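Side-chain contacts in geranyltranstransferase (Staphylococcus aureus, PDB 1RTR), which probably makes farnesyl diphosphate by joining isopentenyl diphosphate to an allylic diphosphate, a chain-elongation step of isoprenoid synthesis: residues A[119-122]-A[123-127]; A[129-132]-A[133-136]; A[164-167]-A[168-171]; A[265-268]-A[269-272]; A[88-91]-A[92-95]. All coordinates share one frame; numbering follows the deposited sequence.

Overall arrangement
Along the chain the order is contact 5, then 1, 2, 3 and 4, all on a largely helical framework of the polyprenyl synthetase family. Contacts 1 and 2 are neighbours, their centres about 10 Å apart: they close helix 105-124 and open helix 131-145, touch through Lys134, and both meet the second subunit. Contact 3 starts helix 167-177 and contact 4 finishes helix 245-270, their centres about 27 Å apart. Contact 5, in the hairpin after helix 65-83, lies about 25 Å from contact 3 and about 37 Å from contacts 2 and 4, centre to centre. Four contacts thus mark helix ends, while the fifth takes in the end of the aspartate-rich sequence that probably serves the active site.

Contact 1. Residues A[119-122]-A[123-127]; sequences AFEL and ISSDD
Ser124 turns its hydroxyl back onto the preceding turn of helix 105-124, where OG lies 2.9 Å from Glu121 O and 3.0 Å from Phe120 O. A single proton cannot fully serve both carbonyls, and the geometry does not settle which one receives it. Ser125 repeats the pattern one residue on, its OG standing 3.1 Å from Glu121 O and 3.2 Å from Leu122 O. In both serines OG sits between the backbone N and the carbonyl carbon (chi1 70° in Ser124, 74° in Ser125), the setting that swings a hydroxyl over the carbonyls of the turn behind it.

The backbone beneath these hydroxyls loses its regularity towards the helix end. Ser124 N donates to Phe120 O at 3.1 Å with an N-H...O angle of 162°, a sound helical bond, whereas Ser125 N is shared weakly between Glu121 O, at 3.0 Å and bent, and Leu122 O. Asp126 N then closes back on Ile123 O.

Further out, Ile123 is buried and holds the turn against two other helices, meeting Ala70 of helix 65-83 and Leu138 and Leu141 of helix 131-145. Phe120 faces the dimer interface, where its ring stacks on Phe120 of the second subunit, and both serines pack on Gln139 of that subunit. Asp126 uses OD2 to accept from Arg128 N.

The serine hydroxyls can thus supplement the weakening main-chain bonds at the end of the helix, and Glu121 O, with two hydroxyls and a poorly angled amide close by, has more than one possible donor.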
loop_
_atom_site.group_PDB
_atom_site.type_symbol
_atom_site.label_atom_id
_atom_site.label_comp_id
_atom_site.label_asym_id
_atom_site.label_seq_id
_atom_site.Cartn_x
_atom_site.Cartn_y
_atom_site.Cartn_z
ATOM N N ALA A 119 4.019 -1.049 -5.811
ATOM C CA ALA A 119 4.487 0.320 -6.032
ATOM C C ALA A 119 5.583 0.714 -5.045
ATOM O O ALA A 119 6.578 1.331 -5.431
ATOM C CB ALA A 119 3.318 1.305 -5.989
ATOM N N PHE A 120 5.410 0.322 -3.779
ATOM C CA PHE A 120 6.392 0.609 -2.739
ATOM C C PHE A 120 7.663 -0.225 -2.869
ATOM O O PHE A 120 8.772 0.279 -2.657
ATOM C CB PHE A 120 5.748 0.493 -1.362
ATOM C CG PHE A 120 4.737 1.564 -1.108
ATOM C CD1 PHE A 120 5.144 2.870 -0.848
ATOM C CD2 PHE A 120 3.387 1.291 -1.180
ATOM C CE1 PHE A 120 4.220 3.878 -0.639
ATOM C CE2 PHE A 120 2.455 2.297 -0.978
ATOM C CZ PHE A 120 2.871 3.598 -0.704
ATOM N N GLU A 121 7.504 -1.493 -3.242
ATOM C CA GLU A 121 8.639 -2.359 -3.535
ATOM C C GLU A 121 9.507 -1.768 -4.627
ATOM O O GLU A 121 10.729 -1.752 -4.510
ATOM C CB GLU A 121 8.152 -3.738 -3.965
ATOM C CG GLU A 121 9.133 -4.854 -3.671
ATOM C CD GLU A 121 9.620 -5.539 -4.930
ATOM O OE1 GLU A 121 10.172 -4.820 -5.803
ATOM O OE2 GLU A 121 9.447 -6.794 -5.044
ATOM N N LEU A 122 8.863 -1.280 -5.682
ATOM C CA LEU A 122 9.553 -0.748 -6.853
ATOM C C LEU A 122 10.441 0.456 -6.551
ATOM O O LEU A 122 11.575 0.518 -7.025
ATOM C CB LEU A 122 8.546 -0.417 -7.958
ATOM C CG LEU A 122 8.998 -0.627 -9.409
ATOM C CD1 LEU A 122 9.765 -1.950 -9.622
ATOM C CD2 LEU A 122 7.803 -0.548 -10.327
ATOM N N ILE A 123 9.943 1.404 -5.756
ATOM C CA ILE A 123 10.737 2.587 -5.430
ATOM C C ILE A 123 11.862 2.188 -4.497
ATOM O O ILE A 123 13.013 2.596 -4.700
ATOM C CB ILE A 123 9.872 3.733 -4.818
ATOM C CG1 ILE A 123 9.040 4.406 -5.905
ATOM C CG2 ILE A 123 10.754 4.770 -4.094
ATOM C CD1 ILE A 123 7.763 4.979 -5.410
ATOM N N SER A 124 11.525 1.383 -3.492
ATOM C CA SER A 124 12.494 0.969 -2.481
ATOM C C SER A 124 13.637 0.130 -3.066
ATOM O O SER A 124 14.711 0.039 -2.464
ATOM C CB SER A 124 11.804 0.231 -1.333
ATOM O OG SER A 124 11.337 -1.037 -1.743
ATOM N N SER A 125 13.412 -0.436 -4.251
ATOM C CA SER A 125 14.422 -1.247 -4.927
ATOM C C SER A 125 15.199 -0.545 -6.039
ATOM O O SER A 125 16.115 -1.137 -6.611
ATOM C CB SER A 125 13.794 -2.533 -5.472
ATOM O OG SER A 125 13.003 -2.265 -6.613
ATOM N N ASP A 126 14.854 0.705 -6.344
ATOM C CA ASP A 126 15.497 1.446 -7.435
ATOM C C ASP A 126 16.918 1.895 -7.129
ATOM O O ASP A 126 17.132 2.853 -6.383
ATOM C CB ASP A 126 14.656 2.657 -7.825
ATOM C CG ASP A 126 15.138 3.327 -9.098
ATOM O OD1 ASP A 126 14.450 4.261 -9.554
ATOM O OD2 ASP A 126 16.180 3.001 -9.719
ATOM N N ASP A 127 17.885 1.235 -7.762
ATOM C CA ASP A 127 19.309 1.503 -7.523
ATOM C C ASP A 127 19.864 2.749 -8.211
ATOM O O ASP A 127 21.024 3.112 -8.006
ATOM C CB ASP A 127 20.149 0.269 -7.877
ATOM C CG ASP A 127 20.068 -0.816 -6.805
ATOM O OD1 ASP A 127 19.663 -0.503 -5.642
ATOM O OD2 ASP A 127 20.381 -2.012 -7.031
#

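Contact 2. Residues A[129-132]-A[133-136]; sequences LTDE and VKIK
Lys134 NZ is held from several directions: within the contact it pairs with Asp131 OD2 at 3.7 Å, a long salt bridge, while beyond it Asp126 O takes its principal hydrogen bond and Ser124 O a weak one. The surrounding structure is the capped N-terminal end of helix 131-145, with Thr130 as N-cap. Thr130 OG1 accepts from Val133 N at 3.2 Å and an N-H...O angle of 165°, so the hydroxyl replaces a carbonyl that the first turn lacks. The threonine torsion (chi1 66°) places OG1 between backbone N and carbonyl carbon, facing into the turn.

The main chain then settles into helical bonding. Lys134 N donates to Thr130 O and Ile135 N to Asp131 O, each at 3.0 Å, while the bond from Lys136 N to Glu132 O is weaker.

Asp131 and Lys134 lie side by side and point the same way, so the carboxylate reaches the lysine near its end: Asp131 OD2 is 3.2 Å from Lys134 CE. Bends at chi3 and chi4 of the lysine steer its ammonium back past the start of the helix towards the end of helix 105-124, tying the two successive helices together. Leu129 lies against the aliphatic part of the lysine, its CB 4.0 Å from Lys134 CG, and with Val133 it packs on Ile192 of helix 179-193. On another side Ile135 meets Ile135 of the second subunit.

At the outer edge Glu132 and Lys136 pass at an angle, with Glu132 OE2 4.0 Å from Lys136 CE and 4.6 Å from Lys136 NZ.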
loop_
_atom_site.group_PDB
_atom_site.type_symbol
_atom_site.label_atom_id
_atom_site.label_comp_id
_atom_site.label_asym_id
_atom_site.label_seq_id
_atom_site.Cartn_x
_atom_site.Cartn_y
_atom_site.Cartn_z
ATOM N N LEU A 129 18.663 5.633 -7.552
ATOM C CA LEU A 129 18.489 6.648 -6.520
ATOM C C LEU A 129 19.157 6.228 -5.227
ATOM O O LEU A 129 19.208 5.049 -4.901
ATOM C CB LEU A 129 17.000 6.913 -6.252
ATOM C CG LEU A 129 15.956 6.872 -7.377
ATOM C CD1 LEU A 129 14.558 6.961 -6.796
ATOM C CD2 LEU A 129 16.177 7.983 -8.402
ATOM N N THR A 130 19.663 7.208 -4.489
ATOM C CA THR A 130 20.226 6.976 -3.161
ATOM C C THR A 130 19.105 6.600 -2.212
ATOM O O THR A 130 17.923 6.811 -2.510
ATOM C CB THR A 130 20.945 8.250 -2.622
ATOM O OG1 THR A 130 19.979 9.296 -2.401
ATOM C CG2 THR A 130 21.923 8.835 -3.670
ATOM N N ASP A 131 19.475 6.060 -1.059
ATOM C CA ASP A 131 18.494 5.730 -0.041
ATOM C C ASP A 131 17.793 6.987 0.494
ATOM O O ASP A 131 16.587 6.961 0.795
ATOM C CB ASP A 131 19.137 4.879 1.060
ATOM C CG ASP A 131 19.506 3.474 0.565
ATOM O OD1 ASP A 131 20.226 2.749 1.298
ATOM O OD2 ASP A 131 19.120 3.015 -0.545
ATOM N N GLU A 132 18.536 8.087 0.575
ATOM C CA GLU A 132 17.967 9.359 1.002
ATOM C C GLU A 132 16.827 9.821 0.058
ATOM O O GLU A 132 15.742 10.171 0.520
ATOM C CB GLU A 132 19.073 10.418 1.183
ATOM C CG GLU A 132 18.699 11.838 0.774
ATOM C CD GLU A 132 19.047 12.866 1.829
ATOM O OE1 GLU A 132 20.060 13.585 1.647
ATOM O OE2 GLU A 132 18.300 12.958 2.839
ATOM N N VAL A 133 17.055 9.780 -1.251
ATOM C CA VAL A 133 16.037 10.213 -2.202
ATOM C C VAL A 133 14.872 9.213 -2.213
ATOM O O VAL A 133 13.706 9.598 -2.341
ATOM C CB VAL A 133 16.636 10.442 -3.630
ATOM C CG1 VAL A 133 15.579 10.825 -4.627
ATOM C CG2 VAL A 133 17.708 11.514 -3.599
ATOM N N LYS A 134 15.192 7.931 -2.053
ATOM C CA LYS A 134 14.177 6.879 -2.040
ATOM C C LYS A 134 13.168 7.079 -0.914
ATOM O O LYS A 134 11.963 6.931 -1.121
ATOM C CB LYS A 134 14.832 5.508 -1.890
ATOM C CG LYS A 134 15.310 4.892 -3.185
ATOM C CD LYS A 134 15.681 3.448 -2.950
ATOM C CE LYS A 134 17.171 3.236 -3.051
ATOM N NZ LYS A 134 17.374 1.902 -3.621
ATOM N N ILE A 135 13.664 7.414 0.273
ATOM C CA ILE A 135 12.794 7.717 1.402
ATOM C C ILE A 135 11.868 8.895 1.082
ATOM O O ILE A 135 10.668 8.811 1.302
ATOM C CB ILE A 135 13.629 7.943 2.701
ATOM C CG1 ILE A 135 14.278 6.629 3.161
ATOM C CG2 ILE A 135 12.781 8.505 3.824
ATOM C CD1 ILE A 135 13.323 5.434 3.276
ATOM N N LYS A 136 12.423 9.963 0.509
ATOM C CA LYS A 136 11.650 11.156 0.177
ATOM C C LYS A 136 10.482 10.845 -0.747
ATOM O O LYS A 136 9.346 11.270 -0.479
ATOM C CB LYS A 136 12.542 12.214 -0.450
ATOM C CG LYS A 136 13.435 12.903 0.537
ATOM C CD LYS A 136 14.079 14.101 -0.119
ATOM C CE LYS A 136 15.416 14.426 0.515
ATOM N NZ LYS A 136 16.021 15.590 -0.183
#

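Contact 3. Residues A[164-167]-A[168-171]; sequences PIDL and ETLE
This is a helix N-cap combined with a hydrophobic staple, on the surface where the loop after helix 150-159 enters helix 167-177; Asp166 caps Thr169, and Ile165 reaches forward to Leu170. Asp166 OD1 accepts from Thr169 N at 3.1 Å, with an N-H...O angle of 162°, the amide meeting the oxygen nearly along its C-O axis. With chi1 at 63° the carboxylate folds over the first turn instead of pointing away from it. Asp166 O in turn receives Leu170 N at 3.1 Å and 176°, almost perfectly straight, and Leu167 O receives Glu171 N.

A water adds a second link between cap and turn. It accepts from Asp166 N at 2.9 Å and is hydrogen-bonded to Thr169 OG1 at 2.9 Å, giving a water-mediated counterpart of the return bond in a capping box.

The apolar part is made by Ile165 and Leu170, the residues flanking the cap in the staple pattern, whose CD1 and CD2 respectively are 4.1 Å apart. Ile165 also crosses Thr169 at about a right angle, its CD1 3.9 Å from Thr169 CG2. The staple continues inward, since Leu170 packs on Tyr245 and Leu248 of helix 245-270. Glu171 crosses Leu167 at a slant, its OE1 4.0 Å from Leu167 CG.

The aspartate therefore supplies a negative group where first-turn amides point back toward the start of the helix. The partial positive charge of a helix start would favour that carboxylate, which probably offsets some of the cost of having Glu168 close by.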
loop_
_atom_site.group_PDB
_atom_site.type_symbol
_atom_site.label_atom_id
_atom_site.label_comp_id
_atom_site.label_asym_id
_atom_site.label_seq_id
_atom_site.Cartn_x
_atom_site.Cartn_y
_atom_site.Cartn_z
ATOM N N PRO A 164 -26.165 17.428 -2.311
ATOM C CA PRO A 164 -25.773 18.728 -2.864
ATOM C C PRO A 164 -24.741 19.385 -1.954
ATOM O O PRO A 164 -25.089 20.096 -1.010
ATOM C CB PRO A 164 -27.095 19.515 -2.890
ATOM C CG PRO A 164 -28.075 18.691 -2.056
ATOM C CD PRO A 164 -27.319 17.558 -1.404
ATOM N N ILE A 165 -23.471 19.122 -2.241
ATOM C CA ILE A 165 -22.372 19.646 -1.444
ATOM C C ILE A 165 -21.954 20.997 -1.999
ATOM O O ILE A 165 -22.151 21.258 -3.182
ATOM C CB ILE A 165 -21.197 18.643 -1.448
ATOM C CG1 ILE A 165 -20.890 18.162 -2.874
ATOM C CG2 ILE A 165 -21.529 17.442 -0.567
ATOM C CD1 ILE A 165 -19.457 17.738 -3.094
ATOM N N ASP A 166 -21.386 21.848 -1.148
ATOM C CA ASP A 166 -20.864 23.144 -1.577
ATOM C C ASP A 166 -19.494 23.065 -2.291
ATOM O O ASP A 166 -18.904 21.992 -2.422
ATOM C CB ASP A 166 -20.844 24.144 -0.410
ATOM C CG ASP A 166 -19.931 23.723 0.732
ATOM O OD1 ASP A 166 -18.870 23.124 0.485
ATOM O OD2 ASP A 166 -20.179 23.988 1.927
ATOM N N LEU A 167 -18.996 24.210 -2.746
ATOM C CA LEU A 167 -17.788 24.255 -3.564
ATOM C C LEU A 167 -16.489 23.958 -2.804
ATOM O O LEU A 167 -15.543 23.441 -3.399
ATOM C CB LEU A 167 -17.686 25.600 -4.307
ATOM C CG LEU A 167 -16.592 25.750 -5.370
ATOM C CD1 LEU A 167 -16.859 24.830 -6.558
ATOM C CD2 LEU A 167 -16.461 27.191 -5.818
ATOM N N GLU A 168 -16.423 24.285 -1.513
ATOM C CA GLU A 168 -15.224 23.941 -0.749
ATOM C C GLU A 168 -15.085 22.425 -0.588
ATOM O O GLU A 168 -13.981 21.904 -0.638
ATOM C CB GLU A 168 -15.118 24.656 0.607
ATOM C CG GLU A 168 -16.357 25.384 1.058
ATOM C CD GLU A 168 -16.049 26.539 1.997
ATOM O OE1 GLU A 168 -15.947 26.289 3.227
ATOM O OE2 GLU A 168 -15.924 27.691 1.509
ATOM N N THR A 169 -16.214 21.740 -0.416
ATOM C CA THR A 169 -16.262 20.287 -0.353
ATOM C C THR A 169 -15.845 19.648 -1.683
ATOM O O THR A 169 -14.972 18.775 -1.706
ATOM C CB THR A 169 -17.680 19.811 0.083
ATOM O OG1 THR A 169 -17.976 20.344 1.377
ATOM C CG2 THR A 169 -17.723 18.277 0.310
ATOM N N LEU A 170 -16.486 20.085 -2.768
ATOM C CA LEU A 170 -16.148 19.658 -4.128
ATOM C C LEU A 170 -14.648 19.800 -4.437
ATOM O O LEU A 170 -14.034 18.906 -5.023
ATOM C CB LEU A 170 -16.950 20.468 -5.144
ATOM C CG LEU A 170 -17.449 19.836 -6.446
ATOM C CD1 LEU A 170 -16.751 20.470 -7.612
ATOM C CD2 LEU A 170 -17.311 18.308 -6.505
ATOM N N GLU A 171 -14.071 20.924 -4.035
ATOM C CA GLU A 171 -12.664 21.173 -4.281
ATOM C C GLU A 171 -11.769 20.323 -3.392
ATOM O O GLU A 171 -10.722 19.853 -3.850
ATOM C CB GLU A 171 -12.338 22.648 -4.113
ATOM C CG GLU A 171 -12.804 23.488 -5.286
ATOM C CD GLU A 171 -12.626 24.962 -5.019
ATOM O OE1 GLU A 171 -12.918 25.407 -3.879
ATOM O OE2 GLU A 171 -12.183 25.669 -5.943
HETATM O O HOH W 1 -20.834 20.674 1.445
#

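Contact 4. Residues A[265-268]-A[269-272]; sequences AVDE and LTQI
At the C-terminal turn of helix 245-270, Thr270 curls its side chain back over the carbonyls of Val266 and Asp267. Thr270 OG1 lies 2.8 Å from Asp267 O, a distance consistent with a hydrogen bond. Its methyl is also tight, with CG2 3.1 Å from Val266 O. One torsion accounts for both approaches: at chi1 79° OG1 sits between backbone N and carbonyl carbon, and CG2 falls beside the backbone N, so each branch overlooks a different carbonyl.

The main-chain bonding changes over the same few residues. Leu269 N donates to Ala265 O at 3.1 Å in the regular i to i-4 pattern, and Thr270 N to Val266 O only weakly, at 3.3 Å. Gln271 N then favours Glu268 O, three residues back, at 3.2 Å and an N-H...O angle of 145°, and keeps only a weak bond to Asp267 O. Towards Glu268 O this amide stands above the carbonyl plane, 67° out of it, and so does not approach a lone pair. Ile272 N continues the tighter spacing by donating to Leu269 O at 3.0 Å.

Leu269 and Val266 fix the turn to the rest of the bundle. Leu269 is buried between Tyr206 of helix 197-227 and Leu281 and Leu282 of helix 279-289, while Val266 meets Leu282 and Val285. On another side, Glu268 packs against His202 and Ser205.

The drift from i-4 toward i-3 bonding, with a threonine hydroxyl bent back to the chain, is typical of an alpha-helix that tightens into 3-10-like turns as it runs out.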
loop_
_atom_site.group_PDB
_atom_site.type_symbol
_atom_site.label_atom_id
_atom_site.label_comp_id
_atom_site.label_asym_id
_atom_site.label_seq_id
_atom_site.Cartn_x
_atom_site.Cartn_y
_atom_site.Cartn_z
ATOM N N ALA A 265 -1.294 28.479 -13.033
ATOM C CA ALA A 265 -0.313 27.480 -13.456
ATOM C C ALA A 265 0.759 28.139 -14.316
ATOM O O ALA A 265 1.939 28.145 -13.933
ATOM C CB ALA A 265 -0.985 26.347 -14.218
ATOM N N VAL A 266 0.327 28.703 -15.455
ATOM C CA VAL A 266 1.187 29.442 -16.395
ATOM C C VAL A 266 1.995 30.528 -15.682
ATOM O O VAL A 266 3.179 30.704 -15.956
ATOM C CB VAL A 266 0.360 30.051 -17.571
ATOM C CG1 VAL A 266 1.202 30.978 -18.456
ATOM C CG2 VAL A 266 -0.248 28.962 -18.417
ATOM N N ASP A 267 1.358 31.236 -14.757
ATOM C CA ASP A 267 2.035 32.247 -13.953
ATOM C C ASP A 267 3.209 31.600 -13.253
ATOM O O ASP A 267 4.331 32.054 -13.387
ATOM C CB ASP A 267 1.071 32.859 -12.929
ATOM C CG ASP A 267 1.531 34.212 -12.415
ATOM O OD1 ASP A 267 0.902 34.747 -11.474
ATOM O OD2 ASP A 267 2.504 34.822 -12.893
ATOM N N GLU A 268 2.943 30.503 -12.547
ATOM C CA GLU A 268 3.938 29.832 -11.695
ATOM C C GLU A 268 5.191 29.350 -12.438
ATOM O O GLU A 268 6.310 29.471 -11.936
ATOM C CB GLU A 268 3.285 28.685 -10.911
ATOM C CG GLU A 268 2.562 29.134 -9.649
ATOM C CD GLU A 268 3.470 29.832 -8.643
ATOM O OE1 GLU A 268 2.945 30.405 -7.647
ATOM O OE2 GLU A 268 4.711 29.807 -8.845
ATOM N N LEU A 269 4.983 28.821 -13.638
ATOM C CA LEU A 269 6.078 28.473 -14.529
ATOM C C LEU A 269 6.989 29.657 -14.857
ATOM O O LEU A 269 8.215 29.509 -14.803
ATOM C CB LEU A 269 5.549 27.812 -15.802
ATOM C CG LEU A 269 4.872 26.453 -15.594
ATOM C CD1 LEU A 269 4.356 25.908 -16.904
ATOM C CD2 LEU A 269 5.795 25.439 -14.909
ATOM N N THR A 270 6.415 30.828 -15.162
ATOM C CA THR A 270 7.232 32.018 -15.474
ATOM C C THR A 270 8.073 32.503 -14.295
ATOM O O THR A 270 8.962 33.338 -14.465
ATOM C CB THR A 270 6.397 33.215 -16.050
ATOM O OG1 THR A 270 5.728 33.904 -14.983
ATOM C CG2 THR A 270 5.272 32.755 -16.990
ATOM N N GLN A 271 7.804 31.991 -13.100
ATOM C CA GLN A 271 8.614 32.359 -11.942
ATOM C C GLN A 271 9.752 31.375 -11.664
ATOM O O GLN A 271 10.583 31.611 -10.778
ATOM C CB GLN A 271 7.731 32.561 -10.703
ATOM C CG GLN A 271 7.381 34.021 -10.407
ATOM C CD GLN A 271 6.986 34.805 -11.658
ATOM O OE1 GLN A 271 5.942 34.535 -12.263
ATOM N NE2 GLN A 271 7.824 35.764 -12.054
ATOM N N ILE A 272 9.793 30.274 -12.415
ATOM C CA ILE A 272 10.876 29.304 -12.266
ATOM C C ILE A 272 12.142 29.878 -12.906
ATOM O O ILE A 272 12.090 30.398 -14.026
ATOM C CB ILE A 272 10.482 27.931 -12.857
ATOM C CG1 ILE A 272 9.652 27.145 -11.836
ATOM C CG2 ILE A 272 11.719 27.122 -13.244
ATOM C CD1 ILE A 272 8.680 26.166 -12.440
#

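Contact 5. Residues A[88-91]-A[92-95]; sequences DNDD and YRRG
Asp90 and Arg93 account for the electrostatic part of this contact, with Asp90 OD1 3.9 Å from Arg93 NH1. The salt bridge is long and rests on charge alone: the carboxylate and guanidinium planes are 81° apart, and the oxygen lies well out of the guanidinium plane with no N-H aimed at it. The arginine chain leaves with CG anti to the backbone N (chi1 -173°) and bends at chi3 (-73°), which brings the head group round to the aspartate. Its stronger partner is Asp83 at the end of helix 65-83, which makes a salt bridge with the same NH1. Since the carboxylates of Asp90 and Asp83 lie close together, the arginine between them probably relieves their mutual repulsion.

Packing of the main chain against a ring forms the second group. Tyr92 lays one face of its ring over the preceding peptide, its CG 3.6 Å from Asp91 O, and Asp91 CB adds a touch to Tyr92 CD2 at 3.9 Å.

Asp90 O accepts from Thr98 OG1 and His100 NE2, so two side chains beyond the hairpin grip one carbonyl.

Strands 92-93 and 96-97 form a short antiparallel hairpin, with Arg94 and Gly95 in the left-handed backbone geometry of a type I' turn. Asp82, Asp83 and Asp88 match the first aspartate-rich motif of prenyl synthases, which in relatives binds the magnesium and diphosphate of the allylic substrate, followed by the Arg-Arg-Gly of the same motif, whose arginines in relatives line the diphosphate site.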
loop_
_atom_site.group_PDB
_atom_site.type_symbol
_atom_site.label_atom_id
_atom_site.label_comp_id
_atom_site.label_asym_id
_atom_site.label_seq_id
_atom_site.Cartn_x
_atom_site.Cartn_y
_atom_site.Cartn_z
ATOM N N ASP A 88 -18.195 2.444 -7.053
ATOM C CA ASP A 88 -18.770 3.042 -8.256
ATOM C C ASP A 88 -19.643 2.067 -9.029
ATOM O O ASP A 88 -20.652 2.467 -9.620
ATOM C CB ASP A 88 -17.675 3.601 -9.165
ATOM C CG ASP A 88 -17.146 4.942 -8.682
ATOM O OD1 ASP A 88 -17.965 5.755 -8.203
ATOM O OD2 ASP A 88 -15.939 5.270 -8.743
ATOM N N ASN A 89 -19.244 0.795 -9.011
ATOM C CA ASN A 89 -19.962 -0.291 -9.681
ATOM C C ASN A 89 -19.971 -0.119 -11.197
ATOM O O ASN A 89 -21.026 0.041 -11.804
ATOM C CB ASN A 89 -21.382 -0.441 -9.117
ATOM C CG ASN A 89 -22.098 -1.688 -9.623
ATOM O OD1 ASN A 89 -21.475 -2.652 -10.081
ATOM N ND2 ASN A 89 -23.421 -1.672 -9.536
ATOM N N ASP A 90 -18.788 -0.139 -11.800
ATOM C CA ASP A 90 -18.668 -0.015 -13.244
ATOM C C ASP A 90 -18.330 -1.364 -13.847
ATOM O O ASP A 90 -17.407 -2.043 -13.394
ATOM C CB ASP A 90 -17.600 1.009 -13.630
ATOM C CG ASP A 90 -17.697 2.296 -12.824
ATOM O OD1 ASP A 90 -16.694 2.666 -12.173
ATOM O OD2 ASP A 90 -18.724 3.005 -12.784
ATOM N N ASP A 91 -19.099 -1.752 -14.860
ATOM C CA ASP A 91 -18.841 -2.986 -15.600
ATOM C C ASP A 91 -17.876 -2.751 -16.765
ATOM O O ASP A 91 -17.177 -3.668 -17.197
ATOM C CB ASP A 91 -20.155 -3.606 -16.098
ATOM C CG ASP A 91 -21.010 -4.179 -14.967
ATOM O OD1 ASP A 91 -22.246 -4.230 -15.127
ATOM O OD2 ASP A 91 -20.551 -4.613 -13.889
ATOM N N TYR A 92 -17.836 -1.516 -17.261
ATOM C CA TYR A 92 -16.990 -1.153 -18.397
ATOM C C TYR A 92 -16.148 0.083 -18.101
ATOM O O TYR A 92 -16.568 0.973 -17.357
ATOM C CB TYR A 92 -17.841 -0.917 -19.659
ATOM C CG TYR A 92 -18.394 -2.182 -20.266
ATOM C CD1 TYR A 92 -17.657 -2.904 -21.205
ATOM C CD2 TYR A 92 -19.654 -2.668 -19.895
ATOM C CE1 TYR A 92 -18.157 -4.083 -21.763
ATOM C CE2 TYR A 92 -20.170 -3.847 -20.449
ATOM C CZ TYR A 92 -19.412 -4.548 -21.382
ATOM O OH TYR A 92 -19.897 -5.713 -21.942
ATOM N N ARG A 93 -14.955 0.114 -18.688
ATOM C CA ARG A 93 -14.066 1.269 -18.646
ATOM C C ARG A 93 -13.275 1.277 -19.943
ATOM O O ARG A 93 -12.635 0.281 -20.288
ATOM C CB ARG A 93 -13.126 1.193 -17.444
ATOM C CG ARG A 93 -12.278 2.440 -17.224
ATOM C CD ARG A 93 -11.333 2.345 -16.034
ATOM N NE ARG A 93 -12.048 2.436 -14.765
ATOM C CZ ARG A 93 -12.316 3.575 -14.132
ATOM N NH1 ARG A 93 -12.973 3.554 -12.982
ATOM N NH2 ARG A 93 -11.924 4.738 -14.638
ATOM N N ARG A 94 -13.337 2.398 -20.663
ATOM C CA ARG A 94 -12.723 2.535 -21.986
ATOM C C ARG A 94 -13.040 1.360 -22.924
ATOM O O ARG A 94 -12.143 0.808 -23.569
ATOM C CB ARG A 94 -11.208 2.743 -21.870
ATOM C CG ARG A 94 -10.810 4.185 -21.664
ATOM C CD ARG A 94 -9.470 4.575 -22.294
ATOM N NE ARG A 94 -8.557 5.145 -21.303
ATOM C CZ ARG A 94 -8.730 6.317 -20.680
ATOM N NH1 ARG A 94 -7.833 6.729 -19.785
ATOM N NH2 ARG A 94 -9.790 7.080 -20.944
ATOM N N GLY A 95 -14.315 0.973 -22.973
ATOM C CA GLY A 95 -14.783 -0.056 -23.893
ATOM C C GLY A 95 -14.425 -1.503 -23.567
ATOM O O GLY A 95 -14.789 -2.419 -24.317
#